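Local coordinates for protein DNA photolyase (PDB 4U63) that probably repairs ultraviolet-damaged DNA by splitting cyclobutane pyrimidine dimers with light, using FAD and a methenyltetrahydrofolate antenna, at residues A[332-337]-A[376-381]; A[343-348]-A[452-457]; A[414-419]-A[485-490]. All coordinates share one frame; numbering follows the deposited sequence.

Contact 1 (A[332-337]-A[376-381]); sequences KSFKAW and LLIDWR
In the helical FAD-binding domain of this photolyase, L376 and I378, from the link between helix 362-375 and helix 380-390, lie against S333, F334 and W337 on one side of helix 331-338. One methyl of L376 does the work of that residue: CD1 sits 3.9 Å from W337 CB and 3.7 Å from S333 O, a carbonyl already engaged by W337 N within the helix. I378 reaches over with its longer branch. CG1 lies beside the backbone N (chi1 -72°), which carries CD1 to 3.7 Å from F334 CB, while the shorter branch, CG2, approaches F334 CD1 obliquely; the two side chains cross at about a right angle. Both S333 and I378 have a second deposited conformer, so finer detail here is doubtful. A water donates to S333 OG and to L376 O, at 2.9 and 2.8 Å, and S333 OG also bonds to D330 O. Further along, D379 caps the next helix: its OD1 takes R381 N (3.0 Å) and R381 NH1 (2.9 Å) from opposite faces of the carboxylate, the second as a salt bridge. The guanidinium lies with one face over W380 CZ2. The side chain of W337 lies about 8 Å from the bound FAD; it bonds through NE1 to V368 O and meets the ring of W386. With no direct hydrogen bond between the segments, the chemistry implies adhesion by apolar methyls, supplemented by a water that links S333 OG to the carbonyl of L376, just past helix 362-375.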
ATOM      1  N   LYS A 332       7.614  16.814 -20.239  1.00 29.74           N
ATOM      2  CA  LYS A 332       9.052  16.525 -20.260  1.00 28.05           C
ATOM      3  C   LYS A 332       9.646  16.438 -18.833  1.00 27.58           C
ATOM      4  O   LYS A 332      10.357  15.479 -18.522  1.00 27.34           O
ATOM      5  CB  LYS A 332       9.781  17.571 -21.109  1.00 33.39           C
ATOM      6  CG  LYS A 332      11.284  17.398 -21.239  1.00 43.00           C
ATOM      7  CD  LYS A 332      11.871  18.519 -22.093  1.00 50.92           C
ATOM      8  CE  LYS A 332      13.390  18.489 -22.105  1.00 58.51           C
ATOM      9  NZ  LYS A 332      13.923  17.338 -22.883  1.00 63.09           N
ATOM     10  N   SER A 333       9.343  17.420 -17.977  1.00 25.96           N
ATOM     11  CA  SER A 333       9.830  17.403 -16.592  0.53 25.80           C
ATOM     12  C   SER A 333       9.199  16.263 -15.796  1.00 25.65           C
ATOM     13  O   SER A 333       9.855  15.658 -14.945  1.00 26.33           O
ATOM     14  CB  SER A 333       9.567  18.743 -15.895  0.53 22.62           C
ATOM     15  OG  SER A 333       8.175  18.979 -15.741  0.53 21.52           O
ATOM     16  N   PHE A 334       7.927  15.973 -16.069  1.00 24.69           N
ATOM     17  CA  PHE A 334       7.252  14.864 -15.410  1.00 26.33           C
ATOM     18  C   PHE A 334       7.952  13.564 -15.747  1.00 25.43           C
ATOM     19  O   PHE A 334       8.202  12.756 -14.874  1.00 22.39           O
ATOM     20  CB  PHE A 334       5.784  14.756 -15.814  1.00 27.12           C
ATOM     21  CG  PHE A 334       5.095  13.568 -15.212  1.00 25.77           C
ATOM     22  CD1 PHE A 334       4.887  13.492 -13.835  1.00 25.62           C
ATOM     23  CD2 PHE A 334       4.662  12.518 -16.012  1.00 27.62           C
ATOM     24  CE1 PHE A 334       4.257  12.390 -13.277  1.00 26.36           C
ATOM     25  CE2 PHE A 334       4.028  11.417 -15.456  1.00 28.08           C
ATOM     26  CZ  PHE A 334       3.828  11.351 -14.089  1.00 28.15           C
ATOM     27  N   LYS A 335       8.260  13.372 -17.026  1.00 25.66           N
ATOM     28  CA  LYS A 335       8.990  12.176 -17.456  1.00 26.60           C
ATOM     29  C   LYS A 335      10.366  12.081 -16.788  1.00 26.86           C
ATOM     30  O   LYS A 335      10.758  10.999 -16.332  1.00 27.54           O
ATOM     31  CB  LYS A 335       9.111  12.119 -18.986  1.00 27.95           C
ATOM     32  CG  LYS A 335       7.831  11.678 -19.677  1.00 37.21           C
ATOM     33  CD  LYS A 335       8.037  11.576 -21.179  1.00 48.82           C
ATOM     34  CE  LYS A 335       6.720  11.456 -21.923  1.00 65.80           C
ATOM     35  NZ  LYS A 335       6.940  11.495 -23.392  1.00 78.30           N
ATOM     36  N   ALA A 336      11.087  13.203 -16.705  1.00 24.21           N
ATOM     37  CA  ALA A 336      12.393  13.209 -16.037  1.00 24.61           C
ATOM     38  C   ALA A 336      12.246  12.759 -14.586  1.00 24.29           C
ATOM     39  O   ALA A 336      13.057  11.989 -14.081  1.00 23.57           O
ATOM     40  CB  ALA A 336      13.039  14.579 -16.104  1.00 24.99           C
ATOM     41  N   TRP A 337      11.190  13.233 -13.926  1.00 21.64           N
ATOM     42  CA  TRP A 337      10.883  12.816 -12.561  1.00 21.88           C
ATOM     43  C   TRP A 337      10.648  11.294 -12.471  1.00 20.78           C
ATOM     44  O   TRP A 337      11.285  10.604 -11.653  1.00 21.81           O
ATOM     45  CB  TRP A 337       9.680  13.628 -12.035  1.00 21.18           C
ATOM     46  CG  TRP A 337       9.227  13.282 -10.640  1.00 20.28           C
ATOM     47  CD1 TRP A 337       9.769  13.726  -9.469  1.00 19.71           C
ATOM     48  CD2 TRP A 337       8.127  12.440 -10.279  1.00 19.27           C
ATOM     49  NE1 TRP A 337       9.096  13.195  -8.402  1.00 20.89           N
ATOM     50  CE2 TRP A 337       8.076  12.405  -8.868  1.00 20.85           C
ATOM     51  CE3 TRP A 337       7.183  11.705 -11.010  1.00 20.02           C
ATOM     52  CZ2 TRP A 337       7.110  11.671  -8.171  1.00 20.90           C
ATOM     53  CZ3 TRP A 337       6.230  10.968 -10.317  1.00 21.21           C
ATOM     54  CH2 TRP A 337       6.202  10.955  -8.910  1.00 21.58           C
ATOM     55  N   LEU A 376       8.670  21.207  -9.546  1.00 23.60           N
ATOM     56  CA  LEU A 376       8.222  21.114 -10.951  1.00 25.75           C
ATOM     57  C   LEU A 376       6.817  21.691 -11.185  1.00 24.34           C
ATOM     58  O   LEU A 376       6.405  21.860 -12.324  1.00 24.76           O
ATOM     59  CB  LEU A 376       8.300  19.669 -11.448  1.00 24.23           C
ATOM     60  CG  LEU A 376       9.644  18.977 -11.219  1.00 25.45           C
ATOM     61  CD1 LEU A 376       9.618  17.557 -11.767  1.00 24.24           C
ATOM     62  CD2 LEU A 376      10.782  19.772 -11.853  1.00 27.74           C
ATOM     63  N   LEU A 377       6.094  21.992 -10.108  1.00 24.81           N
ATOM     64  CA  LEU A 377       4.743  22.546 -10.195  1.00 24.50           C
ATOM     65  C   LEU A 377       3.813  21.668 -11.031  1.00 23.49           C
ATOM     66  O   LEU A 377       3.021  22.175 -11.839  1.00 27.13           O
ATOM     67  CB  LEU A 377       4.803  23.984 -10.731  1.00 27.84           C
ATOM     68  CG  LEU A 377       3.814  24.954 -10.101  1.00 31.65           C
ATOM     69  CD1 LEU A 377       4.147  25.138  -8.629  1.00 24.56           C
ATOM     70  CD2 LEU A 377       3.823  26.286 -10.827  1.00 35.16           C
ATOM     71  N   ILE A 378       3.911  20.355 -10.830  0.50 23.61           N
ATOM     72  CA  ILE A 378       3.110  19.388 -11.573  0.50 25.68           C
ATOM     73  C   ILE A 378       2.019  18.840 -10.675  0.50 25.57           C
ATOM     74  O   ILE A 378       2.257  18.558  -9.497  0.50 27.33           O
ATOM     75  CB  ILE A 378       3.981  18.245 -12.114  0.50 27.08           C
ATOM     76  CG1 ILE A 378       4.839  18.757 -13.270  0.50 31.43           C
ATOM     77  CG2 ILE A 378       3.125  17.082 -12.588  0.50 25.67           C
ATOM     78  CD1 ILE A 378       5.877  17.766 -13.731  0.50 36.56           C
ATOM     79  N   ASP A 379       0.823  18.707 -11.246  1.00 25.62           N
ATOM     80  CA  ASP A 379      -0.366  18.208 -10.545  1.00 25.58           C
ATOM     81  C   ASP A 379      -0.071  16.940  -9.736  1.00 24.20           C
ATOM     82  O   ASP A 379       0.392  15.940 -10.282  1.00 24.58           O
ATOM     83  CB  ASP A 379      -1.457  17.931 -11.595  1.00 28.55           C
ATOM     84  CG  ASP A 379      -2.818  17.631 -10.996  1.00 28.54           C
ATOM     85  OD1 ASP A 379      -2.926  17.283  -9.807  1.00 27.46           O
ATOM     86  OD2 ASP A 379      -3.802  17.744 -11.749  1.00 32.95           O
ATOM     87  N   TRP A 380      -0.332  16.997  -8.434  1.00 22.25           N
ATOM     88  CA  TRP A 380      -0.085  15.850  -7.545  1.00 21.20           C
ATOM     89  C   TRP A 380      -0.781  14.560  -7.999  1.00 18.11           C
ATOM     90  O   TRP A 380      -0.292  13.463  -7.741  1.00 19.91           O
ATOM     91  CB  TRP A 380      -0.468  16.175  -6.097  1.00 22.49           C
ATOM     92  CG  TRP A 380      -1.905  16.520  -5.849  1.00 23.61           C
ATOM     93  CD1 TRP A 380      -2.444  17.770  -5.796  1.00 25.68           C
ATOM     94  CD2 TRP A 380      -2.979  15.610  -5.576  1.00 22.88           C
ATOM     95  NE1 TRP A 380      -3.783  17.700  -5.526  1.00 24.65           N
ATOM     96  CE2 TRP A 380      -4.144  16.389  -5.391  1.00 22.91           C
ATOM     97  CE3 TRP A 380      -3.076  14.216  -5.487  1.00 22.14           C
ATOM     98  CZ2 TRP A 380      -5.389  15.823  -5.108  1.00 21.91           C
ATOM     99  CZ3 TRP A 380      -4.320  13.651  -5.204  1.00 24.18           C
ATOM    100  CH2 TRP A 380      -5.458  14.459  -5.018  1.00 23.61           C
ATOM    101  N   ARG A 381      -1.909  14.705  -8.702  1.00 18.99           N
ATOM    102  CA  ARG A 381      -2.654  13.561  -9.208  1.00 20.57           C
ATOM    103  C   ARG A 381      -1.801  12.748 -10.189  1.00 21.96           C
ATOM    104  O   ARG A 381      -1.950  11.535 -10.273  1.00 21.76           O
ATOM    105  CB  ARG A 381      -3.943  14.016  -9.886  1.00 22.92           C
ATOM    106  CG  ARG A 381      -4.949  14.683  -8.968  1.00 23.39           C
ATOM    107  CD  ARG A 381      -5.890  15.566  -9.810  1.00 28.26           C
ATOM    108  NE  ARG A 381      -6.791  16.364  -8.996  1.00 37.96           N
ATOM    109  CZ  ARG A 381      -6.538  17.581  -8.486  1.00 38.39           C
ATOM    110  NH1 ARG A 381      -5.369  18.222  -8.676  1.00 33.57           N
ATOM    111  NH2 ARG A 381      -7.481  18.168  -7.762  1.00 37.18           N
TER
HETATM  112  O   HOH W   1       7.822  21.655 -14.722  1.00 29.32           O

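Contact 2 (A[343-348]-A[452-457]); sequences GYPIVD and HKPFEA
P345 CD, a ring carbon, rests 3.5 Å from the backbone O of H452. Beside them, P345 CG and P454 CD approach to 3.6 Å, the two proline side chains reaching toward each other from segments that run nearly antiparallel. The imidazole of H452 turns toward I346, with CG beside the backbone N (chi1 -69°), and ND1 comes within 4.2 Å of I346 CB. A water completes this corner. It accepts from I346 N at 3.0 Å, donates to H452 O, and lies in the imidazole plane at ND1; at the other end of the ring, NE2 bonds to D430 O. The site is the N-terminus of helix 345-357, with Y344 as N-cap and P345 opening the first turn, and the water satisfies an amide, I346 N, that has no helical carbonyl to pair with. Residues L354 and W355 of the same helix line the folate pocket. F455 forms the other flank. Its ring edge points at the face of Y344 in a T-shaped pair, centroids 6.0 Å apart and planes at 62°, while G343 O sits near the ring plane, 3.9 Å from F455 CE2. K453 CB lies over one face of that phenyl, toward its rim. Within segment 343-348, G343 N donates to the syn lone pair of D348 OD2, linking the loop to the helix it leads into, and Y344 OH reaches V478 O.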
ATOM      1  N   GLY A 343      18.442  15.367 -11.737  1.00 25.75           N
ATOM      2  CA  GLY A 343      19.729  15.987 -11.401  1.00 27.14           C
ATOM      3  C   GLY A 343      19.880  16.296  -9.912  1.00 26.22           C
ATOM      4  O   GLY A 343      20.900  16.858  -9.501  1.00 27.53           O
ATOM      5  N   TYR A 344      18.857  15.945  -9.119  1.00 25.12           N
ATOM      6  CA  TYR A 344      18.885  16.028  -7.657  1.00 25.89           C
ATOM      7  C   TYR A 344      19.047  14.598  -7.145  1.00 24.68           C
ATOM      8  O   TYR A 344      18.093  13.816  -7.181  1.00 22.69           O
ATOM      9  CB  TYR A 344      17.592  16.663  -7.123  1.00 25.81           C
ATOM     10  CG  TYR A 344      17.530  18.149  -7.374  1.00 25.29           C
ATOM     11  CD1 TYR A 344      17.093  18.654  -8.605  1.00 24.90           C
ATOM     12  CD2 TYR A 344      17.927  19.059  -6.392  1.00 27.12           C
ATOM     13  CE1 TYR A 344      17.049  20.021  -8.846  1.00 25.10           C
ATOM     14  CE2 TYR A 344      17.888  20.424  -6.625  1.00 28.09           C
ATOM     15  CZ  TYR A 344      17.448  20.905  -7.851  1.00 27.73           C
ATOM     16  OH  TYR A 344      17.414  22.265  -8.067  1.00 26.66           O
ATOM     17  N   PRO A 345      20.262  14.231  -6.690  1.00 24.29           N
ATOM     18  CA  PRO A 345      20.533  12.809  -6.387  1.00 25.34           C
ATOM     19  C   PRO A 345      19.546  12.098  -5.460  1.00 22.51           C
ATOM     20  O   PRO A 345      19.186  10.971  -5.733  1.00 22.44           O
ATOM     21  CB  PRO A 345      21.925  12.857  -5.780  1.00 24.77           C
ATOM     22  CG  PRO A 345      22.571  13.986  -6.515  1.00 25.44           C
ATOM     23  CD  PRO A 345      21.498  15.032  -6.602  1.00 24.74           C
ATOM     24  N   ILE A 346      19.113  12.741  -4.385  1.00 21.61           N
ATOM     25  CA  ILE A 346      18.201  12.071  -3.445  1.00 22.68           C
ATOM     26  C   ILE A 346      16.857  11.750  -4.110  1.00 21.95           C
ATOM     27  O   ILE A 346      16.276  10.694  -3.867  1.00 22.82           O
ATOM     28  CB  ILE A 346      18.034  12.866  -2.119  1.00 25.92           C
ATOM     29  CG1 ILE A 346      17.264  12.057  -1.075  1.00 28.44           C
ATOM     30  CG2 ILE A 346      17.344  14.206  -2.332  1.00 27.13           C
ATOM     31  CD1 ILE A 346      17.970  10.810  -0.611  1.00 30.00           C
ATOM     32  N   VAL A 347      16.387  12.664  -4.961  1.00 22.08           N
ATOM     33  CA  VAL A 347      15.138  12.472  -5.701  1.00 21.24           C
ATOM     34  C   VAL A 347      15.324  11.325  -6.685  1.00 21.19           C
ATOM     35  O   VAL A 347      14.514  10.402  -6.750  1.00 20.77           O
ATOM     36  CB  VAL A 347      14.725  13.760  -6.444  1.00 21.27           C
ATOM     37  CG1 VAL A 347      13.530  13.519  -7.370  1.00 22.23           C
ATOM     38  CG2 VAL A 347      14.416  14.861  -5.437  1.00 22.88           C
ATOM     39  N   ASP A 348      16.420  11.384  -7.428  1.00 22.69           N
ATOM     40  CA  ASP A 348      16.719  10.353  -8.424  1.00 22.74           C
ATOM     41  C   ASP A 348      16.889   8.970  -7.803  1.00 20.72           C
ATOM     42  O   ASP A 348      16.370   7.984  -8.324  1.00 21.10           O
ATOM     43  CB  ASP A 348      17.917  10.768  -9.262  1.00 24.26           C
ATOM     44  CG  ASP A 348      17.611  11.987 -10.131  1.00 24.95           C
ATOM     45  OD1 ASP A 348      16.411  12.319 -10.297  1.00 24.64           O
ATOM     46  OD2 ASP A 348      18.547  12.614 -10.649  1.00 23.78           O
ATOM     47  N   HIS A 452      25.280  15.024  -2.779  1.00 30.89           N
ATOM     48  CA  HIS A 452      23.899  15.525  -2.942  1.00 35.78           C
ATOM     49  C   HIS A 452      23.780  16.756  -3.826  1.00 37.25           C
ATOM     50  O   HIS A 452      22.671  17.199  -4.115  1.00 37.11           O
ATOM     51  CB  HIS A 452      23.277  15.809  -1.576  1.00 34.66           C
ATOM     52  CG  HIS A 452      23.019  14.570  -0.792  1.00 31.13           C
ATOM     53  ND1 HIS A 452      22.011  13.690  -1.120  1.00 28.51           N
ATOM     54  CD2 HIS A 452      23.650  14.045   0.283  1.00 30.29           C
ATOM     55  CE1 HIS A 452      22.025  12.681  -0.268  1.00 29.17           C
ATOM     56  NE2 HIS A 452      23.012  12.871   0.589  1.00 28.53           N
ATOM     57  N   LYS A 453      24.921  17.302  -4.243  1.00 38.96           N
ATOM     58  CA  LYS A 453      24.964  18.477  -5.102  1.00 40.85           C
ATOM     59  C   LYS A 453      26.169  18.390  -6.053  1.00 38.66           C
ATOM     60  O   LYS A 453      27.066  19.225  -5.999  1.00 41.38           O
ATOM     61  CB  LYS A 453      24.996  19.759  -4.246  1.00 42.26           C
ATOM     62  CG  LYS A 453      26.049  19.792  -3.131  1.00 40.87           C
ATOM     63  CD  LYS A 453      25.773  20.939  -2.169  1.00 41.30           C
ATOM     64  CE  LYS A 453      26.964  21.250  -1.277  1.00 45.90           C
ATOM     65  NZ  LYS A 453      27.273  20.141  -0.335  1.00 48.55           N
ATOM     66  N   PRO A 454      26.183  17.373  -6.942  1.00 35.61           N
ATOM     67  CA  PRO A 454      27.328  17.205  -7.853  1.00 39.33           C
ATOM     68  C   PRO A 454      27.555  18.422  -8.770  1.00 39.27           C
ATOM     69  O   PRO A 454      28.679  18.671  -9.204  1.00 45.78           O
ATOM     70  CB  PRO A 454      26.963  15.953  -8.665  1.00 38.22           C
ATOM     71  CG  PRO A 454      25.490  15.789  -8.520  1.00 34.67           C
ATOM     72  CD  PRO A 454      25.120  16.377  -7.195  1.00 31.39           C
ATOM     73  N   PHE A 455      26.486  19.165  -9.034  1.00 41.67           N
ATOM     74  CA  PHE A 455      26.532  20.405  -9.834  1.00 44.89           C
ATOM     75  C   PHE A 455      27.258  21.588  -9.170  1.00 44.03           C
ATOM     76  O   PHE A 455      27.551  22.566  -9.841  1.00 48.23           O
ATOM     77  CB  PHE A 455      25.110  20.839 -10.238  1.00 45.90           C
ATOM     78  CG  PHE A 455      24.154  20.943  -9.084  1.00 45.83           C
ATOM     79  CD1 PHE A 455      24.037  22.120  -8.361  1.00 50.32           C
ATOM     80  CD2 PHE A 455      23.374  19.850  -8.713  1.00 46.57           C
ATOM     81  CE1 PHE A 455      23.155  22.207  -7.298  1.00 51.47           C
ATOM     82  CE2 PHE A 455      22.495  19.929  -7.655  1.00 45.88           C
ATOM     83  CZ  PHE A 455      22.387  21.108  -6.946  1.00 49.72           C
ATOM     84  N   GLU A 456      27.525  21.501  -7.864  1.00 41.51           N
ATOM     85  CA  GLU A 456      28.331  22.506  -7.160  1.00 41.03           C
ATOM     86  C   GLU A 456      29.805  22.104  -7.049  1.00 47.79           C
ATOM     87  O   GLU A 456      30.641  22.917  -6.637  1.00 50.88           O
ATOM     88  CB  GLU A 456      27.760  22.776  -5.763  1.00 44.87           C
ATOM     89  CG  GLU A 456      26.466  23.572  -5.790  1.00 48.71           C
ATOM     90  CD  GLU A 456      25.995  24.014  -4.416  1.00 49.82           C
ATOM     91  OE1 GLU A 456      26.798  24.025  -3.455  1.00 54.32           O
ATOM     92  OE2 GLU A 456      24.806  24.366  -4.300  1.00 55.01           O
ATOM     93  N   ALA A 457      30.125  20.862  -7.418  1.00 44.21           N
ATOM     94  CA  ALA A 457      31.491  20.351  -7.316  1.00 47.52           C
ATOM     95  C   ALA A 457      32.402  20.993  -8.369  1.00 50.19           C
ATOM     96  O   ALA A 457      31.924  21.394  -9.436  1.00 51.27           O
ATOM     97  CB  ALA A 457      31.496  18.836  -7.463  1.00 47.52           C
TER
HETATM   98  O   HOH W   2      20.530  15.126  -3.233  1.00 29.85           O

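Contact 3 (A[414-419]-A[485-490]); sequences SPFFRI and ERALAA
L488 is the bump of this interface: its CD2 methyl enters the shallow recess between F417 and I419. That methyl stands 3.8 Å from F417 CA, 3.9 Å from F417 CB and 3.7 Å from I419 CD1, the two residues lying at roughly a right angle as seen from it. The chain bends there through a type I beta turn from P415 to R418, closed by a bond from R418 N to P415 O, and I419 follows it. The F417 ring itself swings away: with CG between the backbone N and the carbonyl carbon (chi1 60°), it folds back over P415, whose CB lies 3.5 Å above one face, leaving the base of the residue to receive L488. I419 answers with a bump of its own. Its CD1 slides past L488 in the opposite direction and settles over the small side chain of A487, 3.9 Å from its CB, where the alanine leaves a hollow on the helix surface. The third piece is F416, whose edge rather than face meets the helix. CE2 lies 3.6 Å from A487 O, near the ring plane, where the slightly positive C-H edge would probably suit the carbonyl oxygen. Beyond the two segments, the F416 ring makes a cation-pi contact with K374, whose NZ also bonds to F416 O and R418 O. No hydrogen bond joins the segments; the contact rests on van der Waals fit, with the nearly parallel rings of F416 and Y491 beside it. It seats the loop between helices 398-407 and 422-429 on helix 480-495, within the helical FAD-binding domain found in photolyases, the side chain of F416 about 14 Å from the bound FAD.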
ATOM      1  N   SER A 414       1.750  19.846   5.649  1.00 33.31           N
ATOM      2  CA  SER A 414       2.726  20.903   5.743  1.00 36.57           C
ATOM      3  C   SER A 414       2.175  22.044   4.873  1.00 34.11           C
ATOM      4  O   SER A 414       1.686  21.781   3.769  1.00 31.12           O
ATOM      5  CB  SER A 414       4.079  20.432   5.214  1.00 43.04           C
ATOM      6  OG  SER A 414       5.048  21.462   5.293  1.00 51.71           O
ATOM      7  N   PRO A 415       2.242  23.301   5.357  1.00 31.34           N
ATOM      8  CA  PRO A 415       1.774  24.419   4.525  1.00 28.92           C
ATOM      9  C   PRO A 415       2.499  24.450   3.185  1.00 27.14           C
ATOM     10  O   PRO A 415       3.666  24.069   3.111  1.00 27.19           O
ATOM     11  CB  PRO A 415       2.115  25.654   5.364  1.00 30.38           C
ATOM     12  CG  PRO A 415       2.211  25.158   6.760  1.00 36.81           C
ATOM     13  CD  PRO A 415       2.750  23.766   6.662  1.00 36.82           C
ATOM     14  N   PHE A 416       1.813  24.888   2.135  1.00 27.28           N
ATOM     15  CA  PHE A 416       2.401  24.886   0.791  1.00 24.23           C
ATOM     16  C   PHE A 416       3.705  25.687   0.725  1.00 26.28           C
ATOM     17  O   PHE A 416       4.661  25.276   0.057  1.00 30.53           O
ATOM     18  CB  PHE A 416       1.429  25.456  -0.241  1.00 26.34           C
ATOM     19  CG  PHE A 416       1.867  25.211  -1.654  1.00 26.79           C
ATOM     20  CD1 PHE A 416       1.512  24.043  -2.303  1.00 30.35           C
ATOM     21  CD2 PHE A 416       2.658  26.138  -2.322  1.00 29.00           C
ATOM     22  CE1 PHE A 416       1.924  23.802  -3.602  1.00 29.31           C
ATOM     23  CE2 PHE A 416       3.072  25.909  -3.624  1.00 28.74           C
ATOM     24  CZ  PHE A 416       2.703  24.736  -4.263  1.00 28.42           C
ATOM     25  N   PHE A 417       3.732  26.815   1.425  1.00 27.91           N
ATOM     26  CA  PHE A 417       4.894  27.713   1.440  1.00 28.69           C
ATOM     27  C   PHE A 417       6.154  27.142   2.097  1.00 28.66           C
ATOM     28  O   PHE A 417       7.231  27.708   1.930  1.00 32.98           O
ATOM     29  CB  PHE A 417       4.537  29.081   2.063  1.00 29.96           C
ATOM     30  CG  PHE A 417       4.049  29.017   3.490  1.00 30.59           C
ATOM     31  CD1 PHE A 417       4.933  28.794   4.545  1.00 29.86           C
ATOM     32  CD2 PHE A 417       2.701  29.218   3.786  1.00 30.59           C
ATOM     33  CE1 PHE A 417       4.484  28.746   5.855  1.00 32.28           C
ATOM     34  CE2 PHE A 417       2.244  29.174   5.097  1.00 31.21           C
ATOM     35  CZ  PHE A 417       3.137  28.938   6.134  1.00 30.97           C
ATOM     36  N   ARG A 418       6.028  26.050   2.850  1.00 26.60           N
ATOM     37  CA  ARG A 418       7.203  25.332   3.360  1.00 30.67           C
ATOM     38  C   ARG A 418       7.807  24.487   2.246  1.00 32.73           C
ATOM     39  O   ARG A 418       7.263  23.435   1.906  1.00 36.65           O
ATOM     40  CB  ARG A 418       6.846  24.416   4.520  1.00 39.65           C
ATOM     41  CG  ARG A 418       6.791  25.088   5.865  1.00 48.08           C
ATOM     42  CD  ARG A 418       6.759  24.038   6.955  1.00 55.28           C
ATOM     43  NE  ARG A 418       6.642  24.669   8.257  1.00 53.97           N
ATOM     44  CZ  ARG A 418       7.654  25.204   8.941  1.00 52.57           C
ATOM     45  NH1 ARG A 418       8.902  25.190   8.462  1.00 50.61           N
ATOM     46  NH2 ARG A 418       7.413  25.762  10.123  1.00 54.74           N
ATOM     47  N   ILE A 419       8.923  24.951   1.691  1.00 35.72           N
ATOM     48  CA  ILE A 419       9.600  24.282   0.575  1.00 34.67           C
ATOM     49  C   ILE A 419      11.065  24.095   0.917  1.00 34.16           C
ATOM     50  O   ILE A 419      11.836  25.053   0.893  1.00 43.43           O
ATOM     51  CB  ILE A 419       9.532  25.120  -0.709  1.00 33.06           C
ATOM     52  CG1 ILE A 419       8.092  25.468  -1.062  1.00 30.56           C
ATOM     53  CG2 ILE A 419      10.216  24.380  -1.863  1.00 31.69           C
ATOM     54  CD1 ILE A 419       7.982  26.518  -2.134  1.00 31.94           C
ATOM     55  N   GLU A 485      10.826  30.359  -6.085  1.00 28.57           N
ATOM     56  CA  GLU A 485      10.132  31.611  -6.455  1.00 31.46           C
ATOM     57  C   GLU A 485       8.879  31.343  -7.283  1.00 32.45           C
ATOM     58  O   GLU A 485       7.837  31.958  -7.067  1.00 32.04           O
ATOM     59  CB  GLU A 485      11.043  32.544  -7.259  1.00 37.75           C
ATOM     60  CG  GLU A 485      12.160  33.199  -6.475  1.00 44.28           C
ATOM     61  CD  GLU A 485      13.180  33.875  -7.382  1.00 54.19           C
ATOM     62  OE1 GLU A 485      12.823  34.286  -8.506  1.00 56.75           O
ATOM     63  OE2 GLU A 485      14.345  33.995  -6.974  1.00 55.53           O
ATOM     64  N   ARG A 486       8.997  30.426  -8.239  1.00 29.29           N
ATOM     65  CA  ARG A 486       7.877  30.062  -9.103  1.00 30.46           C
ATOM     66  C   ARG A 486       6.722  29.443  -8.313  1.00 29.43           C
ATOM     67  O   ARG A 486       5.570  29.781  -8.536  1.00 29.09           O
ATOM     68  CB  ARG A 486       8.350  29.096 -10.185  1.00 32.50           C
ATOM     69  CG  ARG A 486       7.308  28.762 -11.238  1.00 34.31           C
ATOM     70  CD  ARG A 486       7.938  27.989 -12.381  1.00 32.67           C
ATOM     71  NE  ARG A 486       8.479  26.703 -11.935  1.00 32.26           N
ATOM     72  CZ  ARG A 486       9.162  25.857 -12.708  1.00 34.29           C
ATOM     73  NH1 ARG A 486       9.402  26.144 -13.990  1.00 38.24           N
ATOM     74  NH2 ARG A 486       9.610  24.712 -12.198  1.00 32.81           N
ATOM     75  N   ALA A 487       7.041  28.538  -7.389  1.00 26.48           N
ATOM     76  CA  ALA A 487       6.015  27.863  -6.594  1.00 27.12           C
ATOM     77  C   ALA A 487       5.298  28.856  -5.668  1.00 28.64           C
ATOM     78  O   ALA A 487       4.071  28.824  -5.529  1.00 28.53           O
ATOM     79  CB  ALA A 487       6.634  26.731  -5.797  1.00 26.55           C
ATOM     80  N   LEU A 488       6.058  29.747  -5.052  1.00 28.56           N
ATOM     81  CA  LEU A 488       5.467  30.741  -4.158  1.00 33.24           C
ATOM     82  C   LEU A 488       4.646  31.779  -4.936  1.00 34.35           C
ATOM     83  O   LEU A 488       3.623  32.251  -4.441  1.00 33.71           O
ATOM     84  CB  LEU A 488       6.539  31.393  -3.287  1.00 35.39           C
ATOM     85  CG  LEU A 488       7.270  30.424  -2.348  1.00 46.27           C
ATOM     86  CD1 LEU A 488       8.372  31.148  -1.596  1.00 53.37           C
ATOM     87  CD2 LEU A 488       6.314  29.749  -1.375  1.00 47.17           C
ATOM     88  N   ALA A 489       5.077  32.119  -6.152  1.00 31.59           N
ATOM     89  CA  ALA A 489       4.262  32.985  -7.021  1.00 32.53           C
ATOM     90  C   ALA A 489       2.950  32.288  -7.398  1.00 34.02           C
ATOM     91  O   ALA A 489       1.903  32.925  -7.450  1.00 34.79           O
ATOM     92  CB  ALA A 489       5.030  33.384  -8.272  1.00 33.01           C
ATOM     93  N   ALA A 490       3.003  30.979  -7.652  1.00 31.28           N
ATOM     94  CA  ALA A 490       1.787  30.215  -7.974  1.00 30.50           C
ATOM     95  C   ALA A 490       0.849  30.158  -6.776  1.00 30.12           C
ATOM     96  O   ALA A 490      -0.368  30.228  -6.937  1.00 32.18           O
ATOM     97  CB  ALA A 490       2.135  28.814  -8.453  1.00 30.74           C
TER

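How the contacts relate
All three contacts fall within the FAD-binding region, where they show distant parts of the chain brought together within one helical domain. Along the chain the segments run 332-337, 343-348, 376-381, 414-419, 452-457, 485-490, so contact 2 crosses both others, while contact 1 closes before contact 3 opens. Contacts 1 and 2 are about 18 Å apart between centres without touching, although helices 331-338 and 345-357 follow each other. Contacts 1 and 3, about 16 Å apart between centres, touch directly: L377 packs on A487 and A490. The centres of contacts 2 and 3 are about 21 Å apart. Contacts 1 and 3 link the region beside FAD to the C-terminal helix 480-495; contact 2 joins helix 345-357 to the loop before helix 459-465.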